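Local coordinates for ammonium transporter (Kuenenia stuttgartiensis, PDB 6EU6), which senses ammonium and signals its presence across the membrane, as the Amt-type sensor domain of an ammonium sensor histidine kinase, at the interface of chains A and B. Residues are numbered along the deposited sequence; one frame, centred on the assembly and turned at random. Chains: chain A/B, Ammonium transporter.

Contact 1: the interface of chains A and B. Residues chain A 240, 243-244; chain B 55-56, 59, 98, 101.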
ATOM      1  N   LEU A 240      13.726 -11.135   5.344  1.00 24.79           N
ATOM      2  CA  LEU A 240      13.396 -12.153   6.325  1.00 26.63           C
ATOM      3  C   LEU A 240      13.870 -11.740   7.710  1.00 25.24           C
ATOM      4  O   LEU A 240      13.103 -11.767   8.666  1.00 26.55           O
ATOM      5  CB  LEU A 240      14.002 -13.501   5.921  1.00 27.32           C
ATOM      6  CG  LEU A 240      13.746 -14.626   6.948  1.00 28.57           C
ATOM      7  CD1 LEU A 240      12.225 -14.916   7.105  1.00 28.89           C
ATOM      8  CD2 LEU A 240      14.489 -15.924   6.633  1.00 29.49           C
ATOM      9  N   ASN A 243      11.560  -9.077   9.080  1.00 24.04           N
ATOM     10  CA  ASN A 243      10.303  -9.632   9.494  1.00 25.25           C
ATOM     11  C   ASN A 243      10.434 -10.348  10.828  1.00 27.92           C
ATOM     12  O   ASN A 243       9.577 -10.240  11.753  1.00 25.43           O
ATOM     13  CB  ASN A 243       9.757 -10.599   8.478  1.00 23.75           C
ATOM     14  CG  ASN A 243       8.315 -10.914   8.759  1.00 27.67           C
ATOM     15  OD1 ASN A 243       7.433 -10.090   8.535  1.00 27.56           O
ATOM     16  ND2 ASN A 243       8.054 -12.141   9.243  1.00 31.46           N
ATOM     17  N   MET A 244      11.509 -11.092  10.942  1.00 26.62           N
ATOM     18  CA  MET A 244      11.667 -11.869  12.148  1.00 26.53           C
ATOM     19  C   MET A 244      11.933 -10.981  13.355  1.00 27.07           C
ATOM     20  O   MET A 244      11.508 -11.331  14.450  1.00 25.83           O
ATOM     21  CB  MET A 244      12.792 -12.939  12.006  1.00 25.42           C
ATOM     22  CG  MET A 244      12.566 -13.922  10.895  1.00 30.36           C
ATOM     23  SD  MET A 244      10.988 -14.732  11.025  1.00 31.23           S
ATOM     24  CE  MET A 244      11.061 -15.533  12.642  1.00 33.56           C
TER
ATOM     25  N   SER B  55       4.523 -16.022  11.862  1.00 28.58           N
ATOM     26  CA  SER B  55       5.903 -15.848  11.395  1.00 27.23           C
ATOM     27  C   SER B  55       6.822 -16.748  12.212  1.00 27.27           C
ATOM     28  O   SER B  55       7.685 -17.396  11.672  1.00 28.23           O
ATOM     29  CB  SER B  55       6.387 -14.418  11.591  1.00 30.93           C
ATOM     30  OG  SER B  55       5.737 -13.462  10.737  1.00 30.22           O
ATOM     31  N   LEU B  56       6.705 -16.708  13.509  1.00 26.26           N
ATOM     32  CA  LEU B  56       7.657 -17.458  14.331  1.00 30.02           C
ATOM     33  C   LEU B  56       7.424 -18.988  14.256  1.00 28.75           C
ATOM     34  O   LEU B  56       8.366 -19.765  14.203  1.00 27.89           O
ATOM     35  CB  LEU B  56       7.602 -17.024  15.792  1.00 33.44           C
ATOM     36  CG  LEU B  56       8.091 -15.610  16.106  1.00 41.00           C
ATOM     37  CD1 LEU B  56       7.969 -15.397  17.594  1.00 40.58           C
ATOM     38  CD2 LEU B  56       9.508 -15.461  15.715  1.00 45.94           C
ATOM     39  N   PHE B  59       8.637 -20.107  10.818  1.00 27.74           N
ATOM     40  CA  PHE B  59      10.094 -20.115  10.835  1.00 27.42           C
ATOM     41  C   PHE B  59      10.610 -21.366  11.579  1.00 29.78           C
ATOM     42  O   PHE B  59      11.534 -22.045  11.101  1.00 33.21           O
ATOM     43  CB  PHE B  59      10.639 -18.864  11.468  1.00 28.10           C
ATOM     44  CG  PHE B  59      12.132 -18.873  11.705  1.00 31.35           C
ATOM     45  CD1 PHE B  59      13.018 -18.568  10.694  1.00 32.64           C
ATOM     46  CD2 PHE B  59      12.637 -19.130  12.953  1.00 34.28           C
ATOM     47  CE1 PHE B  59      14.393 -18.604  10.915  1.00 33.53           C
ATOM     48  CE2 PHE B  59      14.000 -19.164  13.182  1.00 33.85           C
ATOM     49  CZ  PHE B  59      14.870 -18.929  12.168  1.00 32.15           C
ATOM     50  N   PHE B  98      10.647 -16.611   2.655  1.00 25.55           N
ATOM     51  CA  PHE B  98       9.812 -15.553   3.150  1.00 25.20           C
ATOM     52  C   PHE B  98       8.470 -15.542   2.429  1.00 26.50           C
ATOM     53  O   PHE B  98       7.433 -15.288   3.057  1.00 26.68           O
ATOM     54  CB  PHE B  98      10.508 -14.192   3.023  1.00 23.52           C
ATOM     55  CG  PHE B  98       9.703 -13.062   3.617  1.00 25.54           C
ATOM     56  CD1 PHE B  98       9.247 -13.115   4.940  1.00 30.43           C
ATOM     57  CD2 PHE B  98       9.293 -12.010   2.834  1.00 29.73           C
ATOM     58  CE1 PHE B  98       8.428 -12.131   5.473  1.00 34.30           C
ATOM     59  CE2 PHE B  98       8.483 -11.004   3.368  1.00 29.06           C
ATOM     60  CZ  PHE B  98       8.063 -11.058   4.686  1.00 31.89           C
ATOM     61  N   MET B 101       6.478 -18.037   3.981  1.00 27.16           N
ATOM     62  CA  MET B 101       6.028 -17.604   5.288  1.00 26.39           C
ATOM     63  C   MET B 101       4.769 -16.741   5.197  1.00 26.35           C
ATOM     64  O   MET B 101       3.837 -16.901   5.977  1.00 25.48           O
ATOM     65  CB  MET B 101       7.148 -16.830   6.036  1.00 27.40           C
ATOM     66  CG  MET B 101       6.761 -16.351   7.417  1.00 32.69           C
ATOM     67  SD  MET B 101       8.155 -15.472   8.203  1.00 31.54           S
ATOM     68  CE  MET B 101       9.092 -16.937   8.594  1.00 35.99           C
TER
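A:Asn243 meets B:Ser55 and B:Phe98 where helix 234-261 of one subunit packs against helices 40-67 and 93-114 of the next, within the trimer typical of ammonium transporters. The patch shows how a polar link can be set among apolar side chains in a membrane protein. The carboxamide nitrogen ND2 donates to B:Ser55 OG at 3.1 Å, with 148° at the hydrogen and the hydroxyl oxygen lying close to the amide plane. The side chain crosses the B:Phe98 ring at nearly a right angle, its amide turned 58° from the ring plane, and CG stands 3.5 Å from the ring atom CE1. B:Met101 reaches across from helix 93-114 toward these groups: its chain is extended through CG and SD and bends only at the last torsion, which swings CE away from A:Asn243 to lie 4.0 Å from A:Leu240 CD1. The sulfur SD remains beside the amide nitrogen. A:Met244 takes the opposite shape, folded at both chi2 (-55°) and chi3, and this curl carries its terminal methyl over to helix 40-67 of chain B. There A:Met244 CE sits 3.6 Å from B:Phe59 CB and presses tightly on B:Leu56, 3.4 Å from its CD2.

Contact 2: the interface of chains A and B. Residues chain A 217, 246, 250, 269, 273; chain B 48, 52.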
ATOM      1  N   TRP A 217       5.769  -1.535   8.850  1.00 26.69           N
ATOM      2  CA  TRP A 217       6.488  -2.835   8.763  1.00 25.65           C
ATOM      3  C   TRP A 217       6.778  -3.178   7.262  1.00 25.54           C
ATOM      4  O   TRP A 217       7.909  -3.521   6.842  1.00 24.87           O
ATOM      5  CB  TRP A 217       5.631  -3.856   9.488  1.00 23.72           C
ATOM      6  CG  TRP A 217       6.103  -5.308   9.648  1.00 23.24           C
ATOM      7  CD1 TRP A 217       6.991  -5.987   8.890  1.00 23.13           C
ATOM      8  CD2 TRP A 217       5.647  -6.215  10.642  1.00 23.09           C
ATOM      9  NE1 TRP A 217       7.066  -7.317   9.318  1.00 25.79           N
ATOM     10  CE2 TRP A 217       6.264  -7.465  10.405  1.00 23.28           C
ATOM     11  CE3 TRP A 217       4.735  -6.108  11.665  1.00 26.84           C
ATOM     12  CZ2 TRP A 217       6.021  -8.582  11.175  1.00 27.62           C
ATOM     13  CZ3 TRP A 217       4.477  -7.223  12.443  1.00 28.04           C
ATOM     14  CH2 TRP A 217       5.137  -8.449  12.199  1.00 28.33           C
ATOM     15  N   ALA A 246      10.694  -7.915  13.855  1.00 26.97           N
ATOM     16  CA  ALA A 246       9.376  -7.377  14.198  1.00 26.11           C
ATOM     17  C   ALA A 246       8.528  -8.433  14.923  1.00 25.80           C
ATOM     18  O   ALA A 246       7.902  -8.171  15.985  1.00 25.07           O
ATOM     19  CB  ALA A 246       8.632  -6.889  12.981  1.00 25.41           C
ATOM     20  N   GLY A 250       7.305  -8.371  18.835  1.00 26.39           N
ATOM     21  CA  GLY A 250       5.938  -8.413  19.241  1.00 27.92           C
ATOM     22  C   GLY A 250       5.636  -9.553  20.232  1.00 26.99           C
ATOM     23  O   GLY A 250       4.861  -9.366  21.172  1.00 26.31           O
ATOM     24  N   LEU A 269       2.434  -2.814  22.859  1.00 29.79           N
ATOM     25  CA  LEU A 269       2.703  -3.842  21.866  1.00 27.21           C
ATOM     26  C   LEU A 269       3.205  -3.197  20.561  1.00 26.92           C
ATOM     27  O   LEU A 269       4.164  -3.664  19.941  1.00 26.21           O
ATOM     28  CB  LEU A 269       1.449  -4.649  21.593  1.00 28.44           C
ATOM     29  CG  LEU A 269       1.542  -5.614  20.422  1.00 28.18           C
ATOM     30  CD1 LEU A 269       2.474  -6.747  20.757  1.00 30.46           C
ATOM     31  CD2 LEU A 269       0.160  -6.154  20.097  1.00 33.89           C
ATOM     32  N   ILE A 273       6.987  -3.600  18.591  1.00 26.95           N
ATOM     33  CA  ILE A 273       7.107  -4.009  17.222  1.00 27.30           C
ATOM     34  C   ILE A 273       7.948  -2.994  16.456  1.00 24.65           C
ATOM     35  O   ILE A 273       8.913  -3.355  15.807  1.00 24.15           O
ATOM     36  CB  ILE A 273       5.710  -4.219  16.584  1.00 26.80           C
ATOM     37  CG1 ILE A 273       5.095  -5.465  17.252  1.00 28.33           C
ATOM     38  CG2 ILE A 273       5.893  -4.418  15.098  1.00 27.28           C
ATOM     39  CD1 ILE A 273       3.626  -5.644  16.982  1.00 27.34           C
TER
ATOM     40  N   LEU B  48      -3.118  -8.428  14.004  1.00 27.63           N
ATOM     41  CA  LEU B  48      -1.701  -8.112  14.162  1.00 26.09           C
ATOM     42  C   LEU B  48      -0.975  -9.240  14.888  1.00 25.67           C
ATOM     43  O   LEU B  48       0.104  -9.652  14.485  1.00 26.73           O
ATOM     44  CB  LEU B  48      -1.538  -6.825  14.923  1.00 26.71           C
ATOM     45  CG  LEU B  48      -0.094  -6.434  15.243  1.00 30.13           C
ATOM     46  CD1 LEU B  48       0.726  -6.263  13.995  1.00 34.33           C
ATOM     47  CD2 LEU B  48      -0.077  -5.136  15.975  1.00 32.72           C
ATOM     48  N   LEU B  52       2.392 -12.021  14.093  1.00 26.79           N
ATOM     49  CA  LEU B  52       3.567 -12.303  14.945  1.00 27.31           C
ATOM     50  C   LEU B  52       3.782 -13.857  15.090  1.00 28.76           C
ATOM     51  O   LEU B  52       4.900 -14.341  14.866  1.00 27.40           O
ATOM     52  CB  LEU B  52       3.434 -11.699  16.345  1.00 24.91           C
ATOM     53  CG  LEU B  52       2.944 -10.214  16.380  1.00 27.11           C
ATOM     54  CD1 LEU B  52       2.757  -9.756  17.772  1.00 27.77           C
ATOM     55  CD2 LEU B  52       3.953  -9.354  15.682  1.00 25.45           C
TER
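B:Leu52 and B:Leu48, one turn apart on helix 40-67, push their branched ends against three helices of chain A: 206-226, 234-261 and 266-280. This patch exemplifies the knob-like packing by which aliphatic side chains join neighbouring subunits of an Amt trimer. B:Leu52 buries 36 Å², and its two methyls divide the work. CD1 settles against bare backbone at A:Gly250, 3.8 Å from CA, where no side chain intervenes between the leucine and the helix. CD2 points the other way, to the six-membered part of the A:Trp217 indole, lying 3.8 Å from CH2 and nearly as close to CZ3. With CG anti to its carbonyl carbon (chi1 -46°), B:Leu52 spreads this fork between the glycine and the tryptophan. B:Leu48 buries 27 Å² and stands with CG opposite the backbone nitrogen, chi1 176°; CD2 meets A:Ile273, while CD1 approaches A:Trp217 CZ3 at 4.2 Å. A:Ile273, with 20 Å² hidden, comes from the facing side, and its extended CG1 branch directs CD1 tip to tip at both leucines. The indole also has support within its own subunit, because the methyl CB of A:Ala246 lies 3.5 Å above the ring plane, over its centre. The A:Ile273 CD1 methyl is 3.9 Å from B:Leu48 CD2 and just as far from B:Leu52 CD2.

Contact 3: the interface of chains A and B. Residues chain A 214, 217, 221, 243; chain B 21, 51, 55, 98.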
ATOM      1  N   PHE A 214       1.231  -1.964  10.321  1.00 27.25           N
ATOM      2  CA  PHE A 214       1.434  -2.775   9.127  1.00 26.41           C
ATOM      3  C   PHE A 214       2.094  -2.040   7.969  1.00 28.45           C
ATOM      4  O   PHE A 214       2.965  -2.584   7.272  1.00 27.50           O
ATOM      5  CB  PHE A 214       0.136  -3.410   8.663  1.00 27.31           C
ATOM      6  CG  PHE A 214      -0.248  -4.677   9.376  1.00 26.14           C
ATOM      7  CD1 PHE A 214       0.514  -5.846   9.258  1.00 27.05           C
ATOM      8  CD2 PHE A 214      -1.452  -4.732  10.092  1.00 30.52           C
ATOM      9  CE1 PHE A 214       0.082  -7.042   9.904  1.00 27.65           C
ATOM     10  CE2 PHE A 214      -1.866  -5.940  10.721  1.00 31.90           C
ATOM     11  CZ  PHE A 214      -1.091  -7.067  10.564  1.00 26.38           C
ATOM     12  N   TRP A 217       5.769  -1.535   8.850  1.00 26.69           N
ATOM     13  CA  TRP A 217       6.488  -2.835   8.763  1.00 25.65           C
ATOM     14  C   TRP A 217       6.778  -3.178   7.262  1.00 25.54           C
ATOM     15  O   TRP A 217       7.909  -3.521   6.842  1.00 24.87           O
ATOM     16  CB  TRP A 217       5.631  -3.856   9.488  1.00 23.72           C
ATOM     17  CG  TRP A 217       6.103  -5.308   9.648  1.00 23.24           C
ATOM     18  CD1 TRP A 217       6.991  -5.987   8.890  1.00 23.13           C
ATOM     19  CD2 TRP A 217       5.647  -6.215  10.642  1.00 23.09           C
ATOM     20  NE1 TRP A 217       7.066  -7.317   9.318  1.00 25.79           N
ATOM     21  CE2 TRP A 217       6.264  -7.465  10.405  1.00 23.28           C
ATOM     22  CE3 TRP A 217       4.735  -6.108  11.665  1.00 26.84           C
ATOM     23  CZ2 TRP A 217       6.021  -8.582  11.175  1.00 27.62           C
ATOM     24  CZ3 TRP A 217       4.477  -7.223  12.443  1.00 28.04           C
ATOM     25  CH2 TRP A 217       5.137  -8.449  12.199  1.00 28.33           C
ATOM     26  N   PHE A 221      10.592  -3.175   4.954  1.00 25.38           N
ATOM     27  CA  PHE A 221      11.149  -4.101   3.996  1.00 24.94           C
ATOM     28  C   PHE A 221      11.971  -3.413   2.913  1.00 26.69           C
ATOM     29  O   PHE A 221      13.107  -3.891   2.546  1.00 26.69           O
ATOM     30  CB  PHE A 221      10.075  -5.008   3.337  1.00 26.81           C
ATOM     31  CG  PHE A 221       9.381  -5.968   4.293  1.00 29.15           C
ATOM     32  CD1 PHE A 221      10.052  -6.541   5.378  1.00 29.95           C
ATOM     33  CD2 PHE A 221       8.043  -6.275   4.125  1.00 25.59           C
ATOM     34  CE1 PHE A 221       9.391  -7.410   6.229  1.00 29.75           C
ATOM     35  CE2 PHE A 221       7.383  -7.123   5.003  1.00 27.17           C
ATOM     36  CZ  PHE A 221       8.078  -7.695   6.036  1.00 28.30           C
ATOM     37  N   ASN A 243      11.560  -9.077   9.080  1.00 24.04           N
ATOM     38  CA  ASN A 243      10.303  -9.632   9.494  1.00 25.25           C
ATOM     39  C   ASN A 243      10.434 -10.348  10.828  1.00 27.92           C
ATOM     40  O   ASN A 243       9.577 -10.240  11.753  1.00 25.43           O
ATOM     41  CB  ASN A 243       9.757 -10.599   8.478  1.00 23.75           C
ATOM     42  CG  ASN A 243       8.315 -10.914   8.759  1.00 27.67           C
ATOM     43  OD1 ASN A 243       7.433 -10.090   8.535  1.00 27.56           O
ATOM     44  ND2 ASN A 243       8.054 -12.141   9.243  1.00 31.46           N
TER
ATOM     45  N   PHE B  21       2.457  -9.777   2.177  1.00 26.25           N
ATOM     46  CA  PHE B  21       2.441  -9.303   3.565  1.00 25.05           C
ATOM     47  C   PHE B  21       1.351  -8.233   3.764  1.00 24.41           C
ATOM     48  O   PHE B  21       0.661  -8.166   4.773  1.00 24.49           O
ATOM     49  CB  PHE B  21       3.829  -8.724   3.977  1.00 25.73           C
ATOM     50  CG  PHE B  21       3.838  -8.204   5.354  1.00 27.16           C
ATOM     51  CD1 PHE B  21       4.096  -9.049   6.433  1.00 27.15           C
ATOM     52  CD2 PHE B  21       3.572  -6.881   5.594  1.00 26.48           C
ATOM     53  CE1 PHE B  21       4.134  -8.529   7.736  1.00 27.41           C
ATOM     54  CE2 PHE B  21       3.568  -6.377   6.897  1.00 27.85           C
ATOM     55  CZ  PHE B  21       3.828  -7.207   7.966  1.00 28.39           C
ATOM     56  N   THR B  51      -0.090 -12.339  12.894  1.00 23.66           N
ATOM     57  CA  THR B  51       1.037 -12.214  12.031  1.00 25.94           C
ATOM     58  C   THR B  51       2.340 -12.509  12.836  1.00 25.83           C
ATOM     59  O   THR B  51       3.283 -13.152  12.332  1.00 25.59           O
ATOM     60  CB  THR B  51       1.052 -10.787  11.444  1.00 28.12           C
ATOM     61  OG1 THR B  51      -0.171 -10.535  10.734  1.00 29.05           O
ATOM     62  CG2 THR B  51       2.204 -10.646  10.536  1.00 30.81           C
ATOM     63  N   SER B  55       4.523 -16.022  11.862  1.00 28.58           N
ATOM     64  CA  SER B  55       5.903 -15.848  11.395  1.00 27.23           C
ATOM     65  C   SER B  55       6.822 -16.748  12.212  1.00 27.27           C
ATOM     66  O   SER B  55       7.685 -17.396  11.672  1.00 28.23           O
ATOM     67  CB  SER B  55       6.387 -14.418  11.591  1.00 30.93           C
ATOM     68  OG  SER B  55       5.737 -13.462  10.737  1.00 30.22           O
ATOM     69  N   PHE B  98      10.647 -16.611   2.655  1.00 25.55           N
ATOM     70  CA  PHE B  98       9.812 -15.553   3.150  1.00 25.20           C
ATOM     71  C   PHE B  98       8.470 -15.542   2.429  1.00 26.50           C
ATOM     72  O   PHE B  98       7.433 -15.288   3.057  1.00 26.68           O
ATOM     73  CB  PHE B  98      10.508 -14.192   3.023  1.00 23.52           C
ATOM     74  CG  PHE B  98       9.703 -13.062   3.617  1.00 25.54           C
ATOM     75  CD1 PHE B  98       9.247 -13.115   4.940  1.00 30.43           C
ATOM     76  CD2 PHE B  98       9.293 -12.010   2.834  1.00 29.73           C
ATOM     77  CE1 PHE B  98       8.428 -12.131   5.473  1.00 34.30           C
ATOM     78  CE2 PHE B  98       8.483 -11.004   3.368  1.00 29.06           C
ATOM     79  CZ  PHE B  98       8.063 -11.058   4.686  1.00 31.89           C
TER
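Aromatic packing dominates where B:Phe21 of helix 2-34 inserts between A:Phe214 and A:Phe221, its far end against the face of A:Trp217, a compact example of ring-on-ring contact joining subunits of the Amt trimer. B:Phe21 has 71 Å² hidden by chain A, and its CZ stands 3.2 Å above the A:Trp217 ring plane, displaced toward the rim. Its own face receives the A:Phe221 ring edge-on, with the planes 83° apart and CE2 lying 3.7 Å from B:Phe21 CG. A:Phe221 uses its edge on B:Phe21 but a face toward B:Phe98, opposite the face covered by A:Trp217 O; this pair is also edge-to-face. A:Phe214 flanks B:Phe21, whose CE2 lies at the A:Phe214 ring edge, and the same ring meets the B:Thr51 hydroxyl with CZ 3.6 Å from OG1.

Hydrogen bonds run as a relay beside the rings. The indole NE1 of A:Trp217 donates to A:Asn243 OD1 at 2.9 Å, approaching from above the carbonyl plane, 36° out of it. This bond holds the carboxamide so that its nitrogen faces B:Ser55 across the interface. B:Ser55, its OG set beside the backbone nitrogen at chi1 -69°, passes its own hydrogen back along helix 40-67, OG lying 2.9 Å from the carbonyl oxygen of B:Thr51.

Contact 4: the interface of chains A and B. Residues chain A 231-232, 235-236; chain B 7, 10-11, 14, 95.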
ATOM      1  N   VAL A 231      20.784  -5.790  -6.196  1.00 35.12           N
ATOM      2  CA  VAL A 231      20.021  -7.001  -6.036  1.00 32.44           C
ATOM      3  C   VAL A 231      20.968  -8.132  -5.979  1.00 36.17           C
ATOM      4  O   VAL A 231      21.760  -8.288  -6.872  1.00 38.30           O
ATOM      5  CB  VAL A 231      19.096  -7.225  -7.244  1.00 36.10           C
ATOM      6  CG1 VAL A 231      18.230  -8.435  -7.004  1.00 34.11           C
ATOM      7  CG2 VAL A 231      18.259  -5.978  -7.529  1.00 39.63           C
ATOM      8  N   SER A 232      20.877  -8.933  -4.934  1.00 36.98           N
ATOM      9  CA  SER A 232      21.604 -10.220  -4.815  1.00 39.60           C
ATOM     10  C   SER A 232      20.679 -11.153  -4.064  1.00 38.31           C
ATOM     11  O   SER A 232      19.647 -10.756  -3.546  1.00 35.19           O
ATOM     12  CB  SER A 232      22.916 -10.107  -4.034  1.00 41.22           C
ATOM     13  OG  SER A 232      22.820  -9.344  -2.834  1.00 49.61           O
ATOM     14  N   ILE A 235      18.988 -10.213  -0.653  1.00 30.03           N
ATOM     15  CA  ILE A 235      17.792  -9.428  -0.508  1.00 31.53           C
ATOM     16  C   ILE A 235      16.762 -10.185   0.335  1.00 31.76           C
ATOM     17  O   ILE A 235      16.185  -9.612   1.232  1.00 29.15           O
ATOM     18  CB  ILE A 235      17.260  -9.083  -1.901  1.00 36.75           C
ATOM     19  CG1 ILE A 235      16.153  -8.091  -1.878  1.00 42.21           C
ATOM     20  CG2 ILE A 235      16.831 -10.336  -2.674  1.00 39.74           C
ATOM     21  CD1 ILE A 235      15.890  -7.726  -3.332  1.00 47.68           C
ATOM     22  N   GLY A 236      16.578 -11.490   0.064  1.00 28.63           N
ATOM     23  CA  GLY A 236      15.659 -12.315   0.853  1.00 31.54           C
ATOM     24  C   GLY A 236      16.093 -12.430   2.314  1.00 30.20           C
ATOM     25  O   GLY A 236      15.255 -12.447   3.223  1.00 29.67           O
TER
ATOM     26  N   ASN B   7      19.111 -13.387  -9.919  1.00 32.95           N
ATOM     27  CA  ASN B   7      18.925 -12.115  -9.209  1.00 34.71           C
ATOM     28  C   ASN B   7      17.563 -11.463  -9.473  1.00 35.95           C
ATOM     29  O   ASN B   7      16.934 -10.983  -8.564  1.00 32.38           O
ATOM     30  CB  ASN B   7      19.988 -11.087  -9.572  1.00 33.01           C
ATOM     31  CG  ASN B   7      21.294 -11.374  -8.891  1.00 38.83           C
ATOM     32  OD1 ASN B   7      21.320 -12.193  -7.995  1.00 39.05           O
ATOM     33  ND2 ASN B   7      22.375 -10.696  -9.319  1.00 35.46           N
ATOM     34  N   HIS B  10      14.890 -13.526  -7.595  1.00 30.78           N
ATOM     35  CA  HIS B  10      14.848 -13.057  -6.205  1.00 29.71           C
ATOM     36  C   HIS B  10      14.092 -11.764  -6.030  1.00 27.99           C
ATOM     37  O   HIS B  10      13.257 -11.649  -5.168  1.00 27.15           O
ATOM     38  CB  HIS B  10      16.245 -12.848  -5.612  1.00 32.79           C
ATOM     39  CG  HIS B  10      16.911 -14.101  -5.174  1.00 32.77           C
ATOM     40  ND1 HIS B  10      16.653 -14.689  -3.967  1.00 35.27           N
ATOM     41  CD2 HIS B  10      17.903 -14.827  -5.731  1.00 43.14           C
ATOM     42  CE1 HIS B  10      17.395 -15.762  -3.823  1.00 33.20           C
ATOM     43  NE2 HIS B  10      18.149 -15.876  -4.883  1.00 38.24           N
ATOM     44  N   LEU B  11      14.403 -10.790  -6.859  1.00 26.91           N
ATOM     45  CA  LEU B  11      13.772  -9.520  -6.776  1.00 28.98           C
ATOM     46  C   LEU B  11      12.252  -9.667  -6.867  1.00 32.57           C
ATOM     47  O   LEU B  11      11.517  -9.058  -6.053  1.00 27.87           O
ATOM     48  CB  LEU B  11      14.299  -8.602  -7.862  1.00 28.68           C
ATOM     49  CG  LEU B  11      13.674  -7.205  -7.981  1.00 33.67           C
ATOM     50  CD1 LEU B  11      13.721  -6.473  -6.650  1.00 37.12           C
ATOM     51  CD2 LEU B  11      14.409  -6.423  -9.078  1.00 33.88           C
ATOM     52  N   ILE B  14      10.628 -11.664  -3.866  1.00 26.13           N
ATOM     53  CA  ILE B  14      10.647 -10.905  -2.605  1.00 30.47           C
ATOM     54  C   ILE B  14       9.673  -9.727  -2.672  1.00 27.44           C
ATOM     55  O   ILE B  14       8.935  -9.455  -1.714  1.00 26.82           O
ATOM     56  CB  ILE B  14      12.107 -10.541  -2.140  1.00 33.08           C
ATOM     57  CG1 ILE B  14      12.191 -10.388  -0.666  1.00 41.05           C
ATOM     58  CG2 ILE B  14      12.536  -9.244  -2.744  1.00 36.04           C
ATOM     59  CD1 ILE B  14      12.087 -11.646   0.143  1.00 38.89           C
ATOM     60  N   SER B  95      14.412 -15.876  -0.122  1.00 27.74           N
ATOM     61  CA  SER B  95      13.299 -15.262  -0.806  1.00 31.17           C
ATOM     62  C   SER B  95      12.123 -16.229  -0.847  1.00 27.32           C
ATOM     63  O   SER B  95      11.038 -15.880  -0.524  1.00 26.12           O
ATOM     64  CB  SER B  95      13.736 -14.806  -2.181  1.00 33.88           C
ATOM     65  OG  SER B  95      14.846 -13.966  -2.045  1.00 32.58           O
TER
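A:Val231 and A:Ser232 run in extended loop conformation before helix 234-261 begins, and they lie against the N-terminal part of helix 2-34 in chain B. In this member of the ammonium transporter family, the patch illustrates how a loop-to-helix junction can pack on a neighbouring subunit's first helix. A:Val231 presents CG1, opposite its backbone nitrogen (chi1 -175°), to the backbone of that helix, 3.3 Å from B:Asn7 O. The same methyl lies 4.0 Å from CB of B:Leu11, whose side chain crosses the valine at about a right angle. B:Asn7 turns its carboxamide toward the loop, with OD1 near A:Ser232 CA.

A:Ile235 buries 42 Å² and slides past both B:His10 and B:Ile14 in antiparallel fashion. Its long branch is fully extended, bringing CD1 to 3.7 Å from B:Ile14 CG2, while its short branch CG2 rests by B:His10 CB. B:Ile14 sends its own CD1 onward to A:Gly236 CA at 3.7 Å. Behind this apolar row, the B:His10 imidazole ND1 and the B:Ser95 hydroxyl OG share a nearly straight hydrogen bond of 2.7 Å, with OG in the ring plane. That bond probably holds the hydroxyl in place where B:Ser95 OG lies 3.4 Å from A:Gly236 CA.

Contact 1 and contact 3 are the nearest pair, about 7 Å between the centres of their C-alpha atoms, and they share A:Asn243, B:Ser55 and B:Phe98. Contact 2 lies about 9 Å from contact 3 and is joined to it through A:Trp217, whereas contact 4 stands apart, about 23 Å from contact 2. Helix 234-261 of chain A runs through every patch described; helix 93-114 of chain B enters contacts 1, 3 and 4, and helix 2-34 contacts 3 and 4. Repeated around the trimer, this continuous strip could couple neighbouring subunits, although the structure alone does not show whether signals pass along it.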